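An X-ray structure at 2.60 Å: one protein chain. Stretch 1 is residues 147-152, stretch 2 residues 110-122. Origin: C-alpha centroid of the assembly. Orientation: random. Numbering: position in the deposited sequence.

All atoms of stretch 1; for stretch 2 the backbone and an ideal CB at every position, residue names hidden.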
# COMPACT_ATOMS: atom_id res chain seq x y z
N ILE B 147 8.37 -7.93 5.06
CA ILE B 147 7.18 -8.61 5.51
C ILE B 147 6.51 -9.26 4.32
O ILE B 147 6.39 -8.63 3.27
CB ILE B 147 6.25 -7.63 6.15
CG1 ILE B 147 7.01 -6.88 7.25
CG2 ILE B 147 5.01 -8.33 6.68
CD1 ILE B 147 6.13 -6.00 8.14
N VAL B 148 6.10 -10.52 4.45
CA VAL B 148 5.20 -11.09 3.43
C VAL B 148 3.83 -11.34 4.06
O VAL B 148 3.70 -12.07 5.03
CB VAL B 148 5.85 -12.24 2.58
CG1 VAL B 148 4.87 -12.82 1.65
CG2 VAL B 148 7.09 -11.83 1.88
N PHE B 149 2.82 -10.65 3.53
CA PHE B 149 1.47 -10.66 4.07
C PHE B 149 0.60 -11.77 3.49
O PHE B 149 0.67 -12.11 2.30
CB PHE B 149 0.79 -9.33 3.80
CG PHE B 149 1.27 -8.20 4.67
CD1 PHE B 149 2.22 -7.32 4.22
CD2 PHE B 149 0.74 -8.01 5.94
CE1 PHE B 149 2.66 -6.27 5.03
CE2 PHE B 149 1.17 -6.98 6.74
CZ PHE B 149 2.13 -6.10 6.28
N HIS B 150 -0.23 -12.33 4.37
CA HIS B 150 -1.33 -13.21 3.99
C HIS B 150 -2.35 -12.40 3.19
O HIS B 150 -2.85 -11.41 3.69
CB HIS B 150 -1.98 -13.76 5.26
CG HIS B 150 -3.00 -14.81 5.01
ND1 HIS B 150 -2.80 -16.14 5.34
CD2 HIS B 150 -4.22 -14.74 4.42
CE1 HIS B 150 -3.87 -16.84 4.98
NE2 HIS B 150 -4.74 -16.01 4.41
N TYR B 151 -2.66 -12.80 1.97
CA TYR B 151 -3.44 -11.93 1.10
C TYR B 151 -4.91 -11.74 1.47
O TYR B 151 -5.49 -10.72 1.11
CB TYR B 151 -3.30 -12.31 -0.36
CG TYR B 151 -4.20 -13.40 -0.82
CD1 TYR B 151 -5.33 -13.11 -1.56
CD2 TYR B 151 -3.93 -14.74 -0.53
CE1 TYR B 151 -6.17 -14.11 -1.99
CE2 TYR B 151 -4.75 -15.73 -0.96
CZ TYR B 151 -5.87 -15.41 -1.69
OH TYR B 151 -6.71 -16.40 -2.14
N ARG B 152 -5.50 -12.71 2.16
CA ARG B 152 -6.89 -12.61 2.62
C ARG B 152 -7.00 -11.86 3.95
O ARG B 152 -7.90 -11.06 4.13
CB ARG B 152 -7.55 -13.98 2.77
CG ARG B 152 -7.78 -14.73 1.47
CD ARG B 152 -8.44 -16.13 1.68
NE ARG B 152 -8.62 -16.81 0.39
CZ ARG B 152 -9.08 -18.06 0.18
NH1 ARG B 152 -9.54 -18.84 1.19
NH2 ARG B 152 -9.13 -18.53 -1.07
N UNK B 110 3.79 -13.58 -6.09
CA UNK B 110 3.38 -14.92 -5.77
C UNK B 110 4.16 -15.41 -4.57
O UNK B 110 5.23 -14.94 -4.32
CB UNK B 110 3.57 -15.85 -6.97
N UNK B 111 3.61 -16.38 -3.85
CA UNK B 111 4.25 -16.94 -2.67
C UNK B 111 5.23 -18.06 -3.02
O UNK B 111 5.05 -18.85 -3.95
CB UNK B 111 3.19 -17.46 -1.70
N UNK B 112 6.28 -18.16 -2.22
CA UNK B 112 7.16 -19.28 -2.33
C UNK B 112 6.48 -20.40 -1.57
O UNK B 112 5.59 -20.15 -0.75
CB UNK B 112 8.56 -18.97 -1.80
N UNK B 113 6.91 -21.63 -1.82
CA UNK B 113 6.36 -22.78 -1.12
C UNK B 113 6.60 -22.71 0.40
O UNK B 113 5.74 -23.10 1.19
CB UNK B 113 6.97 -24.06 -1.69
N UNK B 114 7.73 -22.18 0.82
CA UNK B 114 8.00 -22.13 2.26
C UNK B 114 7.22 -21.00 2.96
O UNK B 114 6.78 -21.15 4.11
CB UNK B 114 9.50 -21.95 2.50
N UNK B 115 7.04 -19.88 2.27
CA UNK B 115 6.09 -18.86 2.75
C UNK B 115 4.64 -19.37 2.79
O UNK B 115 3.89 -19.06 3.73
CB UNK B 115 6.17 -17.62 1.86
N UNK B 116 4.24 -20.14 1.78
CA UNK B 116 2.85 -20.61 1.72
C UNK B 116 2.54 -21.52 2.90
O UNK B 116 1.45 -21.47 3.44
CB UNK B 116 2.58 -21.35 0.41
N UNK B 117 3.52 -22.33 3.29
CA UNK B 117 3.35 -23.21 4.42
C UNK B 117 3.17 -22.43 5.68
O UNK B 117 2.26 -22.70 6.44
CB UNK B 117 4.54 -24.16 4.55
N UNK B 118 4.04 -21.46 5.92
CA UNK B 118 3.94 -20.67 7.12
C UNK B 118 2.61 -19.90 7.21
O UNK B 118 2.13 -19.66 8.29
CB UNK B 118 5.12 -19.70 7.19
N UNK B 119 2.03 -19.50 6.08
CA UNK B 119 0.82 -18.70 6.08
C UNK B 119 -0.41 -19.59 5.81
O UNK B 119 -1.53 -19.08 5.68
CB UNK B 119 0.92 -17.59 5.04
N UNK B 120 -0.21 -20.90 5.73
CA UNK B 120 -1.32 -21.82 5.48
C UNK B 120 -2.13 -21.47 4.21
O UNK B 120 -3.37 -21.32 4.26
CB UNK B 120 -2.25 -21.83 6.69
N UNK B 121 -1.38 -21.33 3.11
CA UNK B 121 -1.90 -21.05 1.77
C UNK B 121 -1.14 -21.97 0.82
O UNK B 121 -0.31 -22.76 1.27
CB UNK B 121 -1.74 -19.58 1.38
N UNK B 122 -1.38 -21.85 -0.49
CA UNK B 122 -0.68 -22.69 -1.49
C UNK B 122 0.45 -21.96 -2.20
O UNK B 122 0.30 -20.77 -2.53
CB UNK B 122 -1.68 -23.20 -2.53

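Position 110 has extended backbone angles, and its ideal CB has nothing of stretch 1 within 5.5 Å. Many side chains would suit it. It is K110.

At 111 CA-to-CB points sideways. A short side chain would fall short of stretch 1, but a longer apolar one could reach the methyls of V148. It is L111. Its CD2 lies 3.9 Å from V148 CG1, an apolar contact.

Position 112 comes right before the helix. Backbone NH groups left free in the first turn favor a short acceptor such as Ser, Thr, Asp or Asn. It is T112, and its OG1 accepts from the backbone N of 115 at 3.0 Å, capping the helix.

Positions 113 and 114 are helical and point into space free of stretch 1. Small or polar residues would do. They are S113 and S114.

At 115 CA-to-CB points toward stretch 1, and the ideal CB is 5.0 Å from V148 CG1. An apolar chain would suit V148; an acceptor could instead turn back to the NH of 112. It is E115. Its OE1 accepts from T112 N at 2.9 Å, returning the capping bond. Its OE2 comes 4.1 Å from V148 CG2, a contact without polar pairing.

Positions 116, 117 and 118 continue the helix out of reach of stretch 1, so its atoms set little limit. They are A116, S117 and L118.

At 119 CA-to-CB points toward stretch 1, and the ideal CB is 4.0 Å from H150 ND1. The strand backbone lies beyond. A medium apolar chain would suit, Leu or Met for example. It is L119, whose CD1 sits 4.1 Å from both V148 O and F149 O. Its own O is 3.2 Å from H150 ND1, near the plane of the ring.

Position 120 has positive phi, 55°, and closes the helix in a Schellman motif. Gly is common here, with Asn also tolerated. It is Q120; its side chain does not contact stretch 1.

At 121 CA-to-CB points toward H150 and Y151, with the ideal CB 5.0 Å from H150 CE1. Two rings favor a branched or flexible apolar chain. It is L121. Its CD1 lies over one face of the H150 ring, 3.4 Å from the centroid, a CH-pi contact. The same CD1 meets the edge of Y151, 3.9 Å from CD2.

Position 122 is extended and free of stretch 1. Polar residues would fit. It is S122.

Stretch 2 (110-122) KLTSSEASLLQLS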
# COMPACT_ATOMS: atom_id res chain seq x y z
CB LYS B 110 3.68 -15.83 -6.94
CG LYS B 110 2.89 -15.51 -8.14
CD LYS B 110 2.94 -16.64 -9.16
CE LYS B 110 2.46 -16.11 -10.53
NZ LYS B 110 2.19 -17.21 -11.50
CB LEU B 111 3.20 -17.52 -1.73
CG LEU B 111 2.38 -16.62 -0.81
CD1 LEU B 111 1.26 -17.48 -0.31
CD2 LEU B 111 3.21 -16.05 0.34
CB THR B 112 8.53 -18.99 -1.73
OG1 THR B 112 8.40 -18.97 -0.29
CG2 THR B 112 9.10 -17.64 -2.26
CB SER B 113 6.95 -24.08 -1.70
OG SER B 113 8.35 -24.13 -1.48
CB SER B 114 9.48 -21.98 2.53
OG SER B 114 9.90 -20.69 2.14
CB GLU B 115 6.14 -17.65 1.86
CG GLU B 115 7.43 -16.87 1.97
CD GLU B 115 7.74 -16.08 0.71
OE1 GLU B 115 6.96 -16.15 -0.29
OE2 GLU B 115 8.80 -15.41 0.71
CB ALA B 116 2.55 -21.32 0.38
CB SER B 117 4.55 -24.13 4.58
OG SER B 117 4.53 -25.10 3.56
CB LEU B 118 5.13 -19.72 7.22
CG LEU B 118 6.51 -20.38 7.46
CD1 LEU B 118 7.64 -19.39 7.20
CD2 LEU B 118 6.63 -20.99 8.88
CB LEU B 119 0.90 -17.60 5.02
CG LEU B 119 1.97 -16.50 5.17
CD1 LEU B 119 2.07 -15.65 3.90
CD2 LEU B 119 1.69 -15.60 6.36
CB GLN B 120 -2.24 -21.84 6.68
CG GLN B 120 -1.58 -22.40 7.90
CD GLN B 120 -2.57 -22.50 9.02
OE1 GLN B 120 -3.25 -23.52 9.17
NE2 GLN B 120 -2.72 -21.40 9.76
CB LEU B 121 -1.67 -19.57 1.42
CG LEU B 121 -2.59 -18.58 2.18
CD1 LEU B 121 -2.16 -17.09 2.09
CD2 LEU B 121 -4.05 -18.76 1.72
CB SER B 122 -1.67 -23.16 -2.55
OG SER B 122 -2.86 -23.62 -1.95
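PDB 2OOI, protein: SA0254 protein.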